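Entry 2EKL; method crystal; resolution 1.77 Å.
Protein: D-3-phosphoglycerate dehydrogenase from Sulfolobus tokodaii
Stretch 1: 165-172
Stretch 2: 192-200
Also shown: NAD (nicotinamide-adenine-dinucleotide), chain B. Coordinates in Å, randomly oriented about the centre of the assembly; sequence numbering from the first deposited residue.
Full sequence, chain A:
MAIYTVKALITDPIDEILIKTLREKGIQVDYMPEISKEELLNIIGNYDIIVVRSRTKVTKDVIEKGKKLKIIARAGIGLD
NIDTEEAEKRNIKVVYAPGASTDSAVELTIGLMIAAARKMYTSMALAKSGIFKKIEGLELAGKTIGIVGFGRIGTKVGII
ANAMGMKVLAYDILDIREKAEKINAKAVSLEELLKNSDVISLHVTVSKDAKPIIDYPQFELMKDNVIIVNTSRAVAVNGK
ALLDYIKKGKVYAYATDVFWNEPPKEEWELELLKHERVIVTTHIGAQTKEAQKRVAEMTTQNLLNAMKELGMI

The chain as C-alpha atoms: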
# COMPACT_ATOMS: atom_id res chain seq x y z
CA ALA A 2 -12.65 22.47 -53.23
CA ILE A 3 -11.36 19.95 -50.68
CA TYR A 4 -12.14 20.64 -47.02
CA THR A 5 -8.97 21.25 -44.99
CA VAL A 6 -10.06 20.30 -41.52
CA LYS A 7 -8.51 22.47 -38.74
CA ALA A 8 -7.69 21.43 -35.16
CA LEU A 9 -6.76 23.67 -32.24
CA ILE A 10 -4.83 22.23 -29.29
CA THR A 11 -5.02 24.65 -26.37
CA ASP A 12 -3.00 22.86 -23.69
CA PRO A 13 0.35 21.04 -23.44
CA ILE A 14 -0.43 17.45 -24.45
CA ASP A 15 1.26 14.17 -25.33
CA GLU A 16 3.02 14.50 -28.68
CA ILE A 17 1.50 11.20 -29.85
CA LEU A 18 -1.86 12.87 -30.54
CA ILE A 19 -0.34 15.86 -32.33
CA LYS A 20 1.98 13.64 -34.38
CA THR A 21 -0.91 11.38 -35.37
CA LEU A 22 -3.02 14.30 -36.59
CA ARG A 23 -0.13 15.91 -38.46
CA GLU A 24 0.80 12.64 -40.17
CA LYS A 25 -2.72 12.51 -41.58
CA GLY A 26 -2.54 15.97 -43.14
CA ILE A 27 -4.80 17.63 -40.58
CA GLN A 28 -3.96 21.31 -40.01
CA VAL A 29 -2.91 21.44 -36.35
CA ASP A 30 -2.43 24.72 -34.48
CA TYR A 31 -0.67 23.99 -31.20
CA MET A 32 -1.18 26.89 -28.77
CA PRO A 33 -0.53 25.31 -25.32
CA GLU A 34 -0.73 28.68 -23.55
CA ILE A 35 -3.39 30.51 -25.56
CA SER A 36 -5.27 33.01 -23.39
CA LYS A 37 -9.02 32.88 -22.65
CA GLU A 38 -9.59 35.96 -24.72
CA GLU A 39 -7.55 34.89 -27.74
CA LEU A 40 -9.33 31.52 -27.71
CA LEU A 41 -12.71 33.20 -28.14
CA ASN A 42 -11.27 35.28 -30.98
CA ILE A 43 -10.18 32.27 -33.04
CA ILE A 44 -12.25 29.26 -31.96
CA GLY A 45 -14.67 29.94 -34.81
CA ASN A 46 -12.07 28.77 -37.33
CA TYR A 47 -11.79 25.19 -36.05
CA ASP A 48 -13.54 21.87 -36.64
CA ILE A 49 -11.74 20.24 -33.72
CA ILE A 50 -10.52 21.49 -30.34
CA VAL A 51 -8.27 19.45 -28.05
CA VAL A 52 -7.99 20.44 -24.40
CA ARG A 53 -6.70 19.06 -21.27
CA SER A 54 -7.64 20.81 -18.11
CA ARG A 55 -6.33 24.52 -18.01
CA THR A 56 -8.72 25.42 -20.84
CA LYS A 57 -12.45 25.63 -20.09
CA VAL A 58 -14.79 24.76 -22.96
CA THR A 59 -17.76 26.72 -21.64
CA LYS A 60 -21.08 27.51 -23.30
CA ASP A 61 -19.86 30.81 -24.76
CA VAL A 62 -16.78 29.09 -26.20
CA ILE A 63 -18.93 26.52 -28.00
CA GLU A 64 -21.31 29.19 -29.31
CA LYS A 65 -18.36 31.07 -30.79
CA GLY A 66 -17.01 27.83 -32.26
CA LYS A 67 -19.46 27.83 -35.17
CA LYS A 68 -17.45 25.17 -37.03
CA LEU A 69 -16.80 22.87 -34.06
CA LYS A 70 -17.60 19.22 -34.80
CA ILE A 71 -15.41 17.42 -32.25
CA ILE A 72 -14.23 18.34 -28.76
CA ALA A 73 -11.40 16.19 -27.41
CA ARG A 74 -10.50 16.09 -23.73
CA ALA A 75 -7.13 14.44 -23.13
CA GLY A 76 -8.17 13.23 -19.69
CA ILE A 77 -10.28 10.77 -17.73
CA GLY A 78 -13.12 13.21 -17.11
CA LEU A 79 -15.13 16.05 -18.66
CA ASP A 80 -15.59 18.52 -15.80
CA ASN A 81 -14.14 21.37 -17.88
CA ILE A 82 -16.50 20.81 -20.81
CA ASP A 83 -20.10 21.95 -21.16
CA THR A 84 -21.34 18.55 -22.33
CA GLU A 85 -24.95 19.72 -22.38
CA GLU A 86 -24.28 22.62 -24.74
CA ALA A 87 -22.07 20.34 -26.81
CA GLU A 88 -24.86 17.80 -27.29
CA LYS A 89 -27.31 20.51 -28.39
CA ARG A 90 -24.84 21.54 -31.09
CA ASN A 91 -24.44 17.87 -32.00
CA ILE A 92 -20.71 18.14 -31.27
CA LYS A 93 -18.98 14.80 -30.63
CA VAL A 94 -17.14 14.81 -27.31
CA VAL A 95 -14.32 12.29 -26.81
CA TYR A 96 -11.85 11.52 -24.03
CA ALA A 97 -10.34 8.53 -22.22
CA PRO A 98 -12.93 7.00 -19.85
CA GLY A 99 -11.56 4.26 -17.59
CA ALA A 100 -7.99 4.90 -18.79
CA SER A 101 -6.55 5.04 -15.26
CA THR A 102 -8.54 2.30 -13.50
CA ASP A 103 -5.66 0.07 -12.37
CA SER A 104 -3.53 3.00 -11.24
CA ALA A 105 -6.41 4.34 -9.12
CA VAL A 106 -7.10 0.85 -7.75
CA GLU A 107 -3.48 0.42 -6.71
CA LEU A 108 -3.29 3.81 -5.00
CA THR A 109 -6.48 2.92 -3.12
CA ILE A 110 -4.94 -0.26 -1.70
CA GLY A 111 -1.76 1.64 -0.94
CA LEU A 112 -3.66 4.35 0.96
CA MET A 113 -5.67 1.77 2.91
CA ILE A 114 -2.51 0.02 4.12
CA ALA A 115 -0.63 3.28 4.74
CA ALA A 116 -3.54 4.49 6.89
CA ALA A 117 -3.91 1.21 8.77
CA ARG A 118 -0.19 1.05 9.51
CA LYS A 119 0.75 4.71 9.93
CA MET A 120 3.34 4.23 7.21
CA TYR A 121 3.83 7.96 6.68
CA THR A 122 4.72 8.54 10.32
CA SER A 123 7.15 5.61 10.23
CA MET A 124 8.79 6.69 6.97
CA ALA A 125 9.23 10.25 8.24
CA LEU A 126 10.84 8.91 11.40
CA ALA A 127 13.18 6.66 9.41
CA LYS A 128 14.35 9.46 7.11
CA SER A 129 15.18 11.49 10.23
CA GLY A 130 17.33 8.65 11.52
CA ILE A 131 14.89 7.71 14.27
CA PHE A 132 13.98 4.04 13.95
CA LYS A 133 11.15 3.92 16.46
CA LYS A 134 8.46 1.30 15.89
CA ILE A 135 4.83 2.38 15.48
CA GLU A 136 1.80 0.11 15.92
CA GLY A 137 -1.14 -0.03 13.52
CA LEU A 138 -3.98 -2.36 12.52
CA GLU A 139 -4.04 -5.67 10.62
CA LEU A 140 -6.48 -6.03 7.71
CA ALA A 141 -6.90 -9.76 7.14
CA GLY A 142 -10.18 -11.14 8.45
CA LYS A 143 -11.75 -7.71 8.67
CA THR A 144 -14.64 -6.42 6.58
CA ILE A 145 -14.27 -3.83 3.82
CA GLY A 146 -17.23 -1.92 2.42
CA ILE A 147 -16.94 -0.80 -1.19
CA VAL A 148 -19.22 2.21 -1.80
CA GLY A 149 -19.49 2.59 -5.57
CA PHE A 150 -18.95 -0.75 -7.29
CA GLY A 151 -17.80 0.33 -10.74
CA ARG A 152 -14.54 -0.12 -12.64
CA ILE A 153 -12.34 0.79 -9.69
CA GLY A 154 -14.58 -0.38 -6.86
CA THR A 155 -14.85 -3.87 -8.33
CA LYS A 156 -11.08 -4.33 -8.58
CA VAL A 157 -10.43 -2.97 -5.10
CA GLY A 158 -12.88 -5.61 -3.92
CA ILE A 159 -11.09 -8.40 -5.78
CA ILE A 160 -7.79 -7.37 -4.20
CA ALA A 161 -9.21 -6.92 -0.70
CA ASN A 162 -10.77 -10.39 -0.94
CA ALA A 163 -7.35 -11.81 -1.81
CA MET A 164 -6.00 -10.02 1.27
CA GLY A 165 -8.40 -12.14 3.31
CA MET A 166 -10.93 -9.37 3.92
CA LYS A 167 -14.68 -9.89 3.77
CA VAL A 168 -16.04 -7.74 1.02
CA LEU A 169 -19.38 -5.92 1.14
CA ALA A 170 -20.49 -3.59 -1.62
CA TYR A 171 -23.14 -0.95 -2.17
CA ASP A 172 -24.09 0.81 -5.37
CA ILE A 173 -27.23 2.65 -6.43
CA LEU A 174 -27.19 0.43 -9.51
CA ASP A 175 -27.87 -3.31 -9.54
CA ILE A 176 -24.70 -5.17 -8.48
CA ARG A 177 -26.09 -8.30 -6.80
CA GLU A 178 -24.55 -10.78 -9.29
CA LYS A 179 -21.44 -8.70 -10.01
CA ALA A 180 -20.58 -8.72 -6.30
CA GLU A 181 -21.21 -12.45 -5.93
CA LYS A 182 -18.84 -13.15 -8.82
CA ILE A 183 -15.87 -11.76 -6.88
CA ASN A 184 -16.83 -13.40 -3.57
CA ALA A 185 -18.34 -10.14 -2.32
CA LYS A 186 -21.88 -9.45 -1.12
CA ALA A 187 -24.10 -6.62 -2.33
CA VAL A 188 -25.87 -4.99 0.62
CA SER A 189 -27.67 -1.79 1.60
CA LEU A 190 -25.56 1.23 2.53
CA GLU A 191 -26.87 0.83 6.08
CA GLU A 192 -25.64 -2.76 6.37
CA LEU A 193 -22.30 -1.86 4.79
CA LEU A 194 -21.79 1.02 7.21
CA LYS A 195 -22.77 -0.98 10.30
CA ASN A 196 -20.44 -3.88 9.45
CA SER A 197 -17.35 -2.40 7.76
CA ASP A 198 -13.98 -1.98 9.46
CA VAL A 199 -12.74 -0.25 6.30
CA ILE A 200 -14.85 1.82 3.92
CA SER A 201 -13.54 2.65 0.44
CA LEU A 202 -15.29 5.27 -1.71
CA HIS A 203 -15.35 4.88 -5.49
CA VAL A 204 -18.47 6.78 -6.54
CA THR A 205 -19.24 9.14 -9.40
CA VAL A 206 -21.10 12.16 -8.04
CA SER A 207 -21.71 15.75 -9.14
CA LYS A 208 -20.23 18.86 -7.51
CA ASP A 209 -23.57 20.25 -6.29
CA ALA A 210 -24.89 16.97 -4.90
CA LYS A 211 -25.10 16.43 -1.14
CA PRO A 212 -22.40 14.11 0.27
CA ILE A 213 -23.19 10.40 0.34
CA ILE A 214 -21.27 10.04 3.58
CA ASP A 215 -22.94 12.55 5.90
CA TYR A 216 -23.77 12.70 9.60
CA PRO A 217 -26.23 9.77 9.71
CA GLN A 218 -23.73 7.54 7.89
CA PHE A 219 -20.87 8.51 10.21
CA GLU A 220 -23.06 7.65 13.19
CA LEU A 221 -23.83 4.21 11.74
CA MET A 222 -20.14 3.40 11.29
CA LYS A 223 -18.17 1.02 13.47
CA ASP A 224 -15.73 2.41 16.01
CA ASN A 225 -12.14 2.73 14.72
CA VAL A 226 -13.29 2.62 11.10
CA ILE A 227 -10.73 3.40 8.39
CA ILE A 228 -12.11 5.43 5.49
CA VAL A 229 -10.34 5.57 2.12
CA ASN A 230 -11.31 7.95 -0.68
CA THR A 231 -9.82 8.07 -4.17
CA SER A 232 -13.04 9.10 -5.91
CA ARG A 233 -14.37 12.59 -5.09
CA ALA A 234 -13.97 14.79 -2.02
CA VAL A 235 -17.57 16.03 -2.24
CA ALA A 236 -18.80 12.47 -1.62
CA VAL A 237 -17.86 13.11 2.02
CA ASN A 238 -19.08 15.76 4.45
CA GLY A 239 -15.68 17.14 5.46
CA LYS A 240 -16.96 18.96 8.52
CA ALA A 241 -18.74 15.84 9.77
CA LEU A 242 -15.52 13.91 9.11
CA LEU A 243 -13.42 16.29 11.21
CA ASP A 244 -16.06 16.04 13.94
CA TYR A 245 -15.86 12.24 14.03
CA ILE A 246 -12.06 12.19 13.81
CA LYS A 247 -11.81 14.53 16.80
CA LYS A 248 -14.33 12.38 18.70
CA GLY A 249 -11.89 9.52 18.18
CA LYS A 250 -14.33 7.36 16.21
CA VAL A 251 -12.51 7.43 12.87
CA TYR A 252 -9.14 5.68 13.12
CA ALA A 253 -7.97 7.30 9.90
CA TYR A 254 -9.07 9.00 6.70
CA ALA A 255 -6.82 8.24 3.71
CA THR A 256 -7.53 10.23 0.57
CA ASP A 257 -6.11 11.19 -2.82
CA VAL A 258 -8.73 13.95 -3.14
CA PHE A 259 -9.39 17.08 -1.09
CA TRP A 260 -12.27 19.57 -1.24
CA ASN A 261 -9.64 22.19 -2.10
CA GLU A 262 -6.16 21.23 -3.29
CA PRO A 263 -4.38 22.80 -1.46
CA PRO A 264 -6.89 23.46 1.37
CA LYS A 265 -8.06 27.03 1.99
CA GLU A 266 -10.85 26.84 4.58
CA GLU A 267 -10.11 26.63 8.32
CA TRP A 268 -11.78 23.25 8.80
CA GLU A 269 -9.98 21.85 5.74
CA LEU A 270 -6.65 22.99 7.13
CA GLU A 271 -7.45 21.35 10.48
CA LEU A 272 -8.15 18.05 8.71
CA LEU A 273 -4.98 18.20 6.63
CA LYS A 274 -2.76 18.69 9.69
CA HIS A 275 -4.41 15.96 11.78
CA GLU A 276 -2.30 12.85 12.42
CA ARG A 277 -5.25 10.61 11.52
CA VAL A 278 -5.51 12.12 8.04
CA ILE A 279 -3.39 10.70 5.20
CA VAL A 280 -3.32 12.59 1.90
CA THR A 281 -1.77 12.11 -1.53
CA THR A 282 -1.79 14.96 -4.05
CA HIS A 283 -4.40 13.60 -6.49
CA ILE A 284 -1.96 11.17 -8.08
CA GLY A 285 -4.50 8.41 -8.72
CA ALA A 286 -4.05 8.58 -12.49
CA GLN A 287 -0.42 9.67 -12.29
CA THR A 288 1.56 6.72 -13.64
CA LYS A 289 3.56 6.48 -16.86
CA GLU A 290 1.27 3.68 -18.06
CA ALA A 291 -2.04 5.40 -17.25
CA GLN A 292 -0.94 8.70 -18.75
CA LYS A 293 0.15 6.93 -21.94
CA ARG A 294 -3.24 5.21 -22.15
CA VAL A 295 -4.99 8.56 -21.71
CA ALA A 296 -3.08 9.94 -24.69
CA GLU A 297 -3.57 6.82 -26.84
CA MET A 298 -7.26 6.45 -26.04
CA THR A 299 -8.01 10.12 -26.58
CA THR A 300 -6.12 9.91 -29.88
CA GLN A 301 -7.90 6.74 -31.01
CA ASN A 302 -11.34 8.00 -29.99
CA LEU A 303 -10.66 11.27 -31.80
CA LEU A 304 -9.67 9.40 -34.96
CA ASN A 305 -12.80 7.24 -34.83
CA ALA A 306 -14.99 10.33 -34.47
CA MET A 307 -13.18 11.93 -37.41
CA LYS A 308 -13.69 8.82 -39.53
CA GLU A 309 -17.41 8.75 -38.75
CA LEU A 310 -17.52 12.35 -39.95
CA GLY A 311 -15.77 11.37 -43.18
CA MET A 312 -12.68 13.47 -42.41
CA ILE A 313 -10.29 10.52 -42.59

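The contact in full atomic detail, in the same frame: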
# COMPACT_ATOMS: atom_id res chain seq x y z
N GLY A 165 -7.70 -11.48 2.22
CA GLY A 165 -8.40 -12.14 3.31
C GLY A 165 -9.47 -11.31 3.99
O GLY A 165 -9.92 -11.65 5.09
N MET A 166 -9.89 -10.22 3.35
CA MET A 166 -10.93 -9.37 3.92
C MET A 166 -12.29 -9.82 3.40
O MET A 166 -12.40 -10.38 2.31
CB MET A 166 -10.71 -7.90 3.53
CG MET A 166 -9.34 -7.35 3.90
SD MET A 166 -9.23 -5.56 3.62
CE MET A 166 -10.09 -4.98 5.09
N LYS A 167 -13.33 -9.60 4.20
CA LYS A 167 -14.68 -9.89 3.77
C LYS A 167 -15.17 -8.70 3.06
O LYS A 167 -15.15 -7.59 3.58
CB LYS A 167 -15.58 -10.14 4.97
CG LYS A 167 -15.11 -11.37 5.73
CD LYS A 167 -16.06 -11.99 6.76
CE LYS A 167 -15.30 -13.06 7.56
NZ LYS A 167 -16.17 -13.71 8.54
N VAL A 168 -15.61 -8.87 1.82
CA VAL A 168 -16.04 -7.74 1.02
C VAL A 168 -17.55 -7.53 0.90
O VAL A 168 -18.28 -8.44 0.51
CB VAL A 168 -15.46 -7.84 -0.41
CG1 VAL A 168 -15.80 -6.59 -1.20
CG2 VAL A 168 -13.95 -8.05 -0.33
N LEU A 169 -17.98 -6.32 1.25
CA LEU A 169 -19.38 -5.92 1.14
C LEU A 169 -19.37 -4.79 0.13
O LEU A 169 -18.40 -4.04 0.03
CB LEU A 169 -19.91 -5.41 2.48
CG LEU A 169 -19.95 -6.36 3.68
CD1 LEU A 169 -20.57 -5.64 4.87
CD2 LEU A 169 -20.76 -7.61 3.33
N ALA A 170 -20.45 -4.65 -0.63
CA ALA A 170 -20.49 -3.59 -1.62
C ALA A 170 -21.87 -2.98 -1.74
O ALA A 170 -22.88 -3.66 -1.58
CB ALA A 170 -20.04 -4.12 -2.98
N TYR A 171 -21.89 -1.67 -1.99
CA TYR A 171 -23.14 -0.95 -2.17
C TYR A 171 -23.01 -0.05 -3.38
O TYR A 171 -21.98 0.60 -3.59
CB TYR A 171 -23.48 -0.07 -0.96
CG TYR A 171 -24.66 0.85 -1.25
CD1 TYR A 171 -25.94 0.34 -1.45
CD2 TYR A 171 -24.48 2.23 -1.40
CE1 TYR A 171 -27.01 1.17 -1.80
CE2 TYR A 171 -25.54 3.07 -1.75
CZ TYR A 171 -26.81 2.53 -1.95
OH TYR A 171 -27.85 3.34 -2.32
N ASP A 172 -24.06 -0.03 -4.19
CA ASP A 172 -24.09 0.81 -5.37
C ASP A 172 -25.56 1.12 -5.60
O ASP A 172 -26.43 0.33 -5.23
CB ASP A 172 -23.50 0.07 -6.58
CG ASP A 172 -23.11 1.01 -7.70
OD1 ASP A 172 -24.01 1.67 -8.27
OD2 ASP A 172 -21.90 1.11 -7.99
N GLU A 192 -26.31 -1.54 5.94
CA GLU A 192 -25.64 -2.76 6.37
C GLU A 192 -24.13 -2.63 6.19
O GLU A 192 -23.36 -3.06 7.04
CB GLU A 192 -26.15 -3.97 5.59
CG GLU A 192 -25.72 -5.30 6.21
CD GLU A 192 -26.27 -6.51 5.47
OE1 GLU A 192 -27.48 -6.55 5.18
OE2 GLU A 192 -25.48 -7.44 5.19
N LEU A 193 -23.72 -2.05 5.07
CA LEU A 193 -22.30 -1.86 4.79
C LEU A 193 -21.67 -1.01 5.88
O LEU A 193 -20.65 -1.38 6.45
CB LEU A 193 -22.11 -1.19 3.42
CG LEU A 193 -20.66 -0.98 2.94
CD1 LEU A 193 -20.63 -0.95 1.42
CD2 LEU A 193 -20.08 0.31 3.52
N LEU A 194 -22.30 0.12 6.18
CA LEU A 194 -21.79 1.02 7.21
C LEU A 194 -21.73 0.37 8.59
O LEU A 194 -20.74 0.51 9.30
CB LEU A 194 -22.66 2.29 7.27
CG LEU A 194 -22.62 3.15 6.00
CD1 LEU A 194 -23.69 4.21 6.07
CD2 LEU A 194 -21.23 3.79 5.85
N LYS A 195 -22.77 -0.35 8.98
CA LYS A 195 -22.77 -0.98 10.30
C LYS A 195 -21.77 -2.12 10.47
O LYS A 195 -21.35 -2.42 11.59
CB LYS A 195 -24.18 -1.51 10.62
CG LYS A 195 -25.25 -0.43 10.62
CD LYS A 195 -26.64 -1.02 10.84
CE LYS A 195 -26.75 -1.71 12.18
NZ LYS A 195 -26.56 -0.77 13.32
N ASN A 196 -21.35 -2.74 9.37
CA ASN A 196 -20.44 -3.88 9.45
C ASN A 196 -19.02 -3.73 8.88
O ASN A 196 -18.24 -4.68 8.94
CB ASN A 196 -21.11 -5.09 8.79
CG ASN A 196 -22.36 -5.54 9.52
OD1 ASN A 196 -22.28 -6.18 10.57
ND2 ASN A 196 -23.52 -5.20 8.98
N SER A 197 -18.68 -2.56 8.36
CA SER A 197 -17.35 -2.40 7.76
C SER A 197 -16.28 -1.82 8.67
O SER A 197 -16.50 -0.82 9.35
CB SER A 197 -17.45 -1.54 6.50
OG SER A 197 -18.22 -2.20 5.50
N ASP A 198 -15.11 -2.45 8.66
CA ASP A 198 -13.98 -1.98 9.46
C ASP A 198 -13.23 -0.97 8.59
O ASP A 198 -12.57 -0.06 9.09
CB ASP A 198 -13.08 -3.16 9.83
CG ASP A 198 -13.83 -4.22 10.63
OD1 ASP A 198 -14.26 -3.91 11.76
OD2 ASP A 198 -14.01 -5.34 10.12
N VAL A 199 -13.35 -1.15 7.28
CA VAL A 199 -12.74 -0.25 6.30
C VAL A 199 -13.81 0.09 5.28
O VAL A 199 -14.56 -0.79 4.84
CB VAL A 199 -11.56 -0.92 5.56
CG1 VAL A 199 -10.99 0.04 4.51
CG2 VAL A 199 -10.47 -1.33 6.54
N ILE A 200 -13.89 1.36 4.91
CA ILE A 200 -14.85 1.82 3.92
C ILE A 200 -14.06 2.49 2.81
O ILE A 200 -13.26 3.39 3.08
CB ILE A 200 -15.84 2.84 4.51
CG1 ILE A 200 -16.65 2.18 5.63
CG2 ILE A 200 -16.78 3.36 3.42
CD1 ILE A 200 -17.54 3.13 6.38
PA NAD B . -17.58 4.04 -12.54
O1A NAD B . -17.11 2.82 -13.20
O2A NAD B . -18.56 4.90 -13.32
O5B NAD B . -18.21 3.60 -11.13
C5B NAD B . -18.79 4.57 -10.28
C4B NAD B . -19.92 3.73 -9.43
O4B NAD B . -20.33 4.46 -8.27
C3B NAD B . -21.11 3.33 -10.36
O3B NAD B . -21.37 1.93 -10.31
C2B NAD B . -22.23 4.25 -9.85
O2B NAD B . -23.56 3.85 -10.06
C1B NAD B . -21.78 4.37 -8.44
N9A NAD B . -22.47 5.47 -7.68
C8A NAD B . -22.78 6.77 -8.06
N7A NAD B . -23.40 7.40 -7.03
C5A NAD B . -23.49 6.53 -6.00
C6A NAD B . -24.03 6.57 -4.65
N6A NAD B . -24.60 7.67 -4.18
N1A NAD B . -23.94 5.42 -3.80
C2A NAD B . -23.33 4.20 -4.25
N3A NAD B . -22.81 4.15 -5.57
C4A NAD B . -22.89 5.29 -6.41
O3 NAD B . -16.33 4.99 -12.20
PN NAD B . -14.80 4.61 -11.84
O1N NAD B . -14.77 3.34 -11.10
O2N NAD B . -14.10 4.62 -13.16
O5D NAD B . -14.44 5.91 -11.02
C5D NAD B . -14.85 6.01 -9.67
C4D NAD B . -14.44 7.34 -9.07
O4D NAD B . -13.03 7.48 -9.01
C3D NAD B . -14.94 8.61 -9.80
O3D NAD B . -15.39 9.60 -8.86
C2D NAD B . -13.77 9.02 -10.61
O2D NAD B . -13.89 10.34 -11.12
C1D NAD B . -12.70 8.73 -9.60
N1N NAD B . -11.29 8.62 -10.08
C2N NAD B . -10.27 9.28 -9.33
C3N NAD B . -8.92 9.19 -9.77
C7N NAD B . -7.86 9.87 -8.99
O7N NAD B . -6.83 10.39 -9.69
N7N NAD B . -7.86 10.01 -7.68
C4N NAD B . -8.63 8.40 -11.00
C5N NAD B . -9.68 7.73 -11.75
C6N NAD B . -11.02 7.84 -11.28

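What does the helix of stretch 2 offer the strand 167-171? It runs roughly antiparallel to it, at 145°, and the nearest approach of E192 is its carbonyl: L169 CD1 lies 4.4 Å from E192 O. L193 contributes far more. Its CA-to-CB bond points sideways, but the end of the side chain comes nearer, placing L193 CD1 3.7 Å from Y171 N and 3.8 Å from Y171 CB. A branched apolar side chain suits this buried position along the strand backbone.

How does the helix end receive L169? L169 points toward stretch 2 with chi1 m and chi2 t, and its CD1 reaches 4.0 Å from N196 CB. Two polar groups there bond within the stretch: N196 ND2 donates to E192 O at 2.9 Å, and S197 OG, just past the helix, donates to L193 O at 2.7 Å. L169 packs beside this helix end.

What closes the contact beyond the helix? V199 begins a strand and points toward M166, which points back; M166 CE and V199 CG2 meet at 3.9 Å, both residues buried.

Is anything polar shared across the contact? No hydrogen bond crosses it; the 282 Å² buried, both sides summed, comes from van der Waals packing in which L169 and L193 take the largest shares. Past the strand, D172 turns to NAD instead, accepting from NAD O2B at D172 OD1 (2.9 Å) and from NAD O3B at D172 OD2 (2.5 Å).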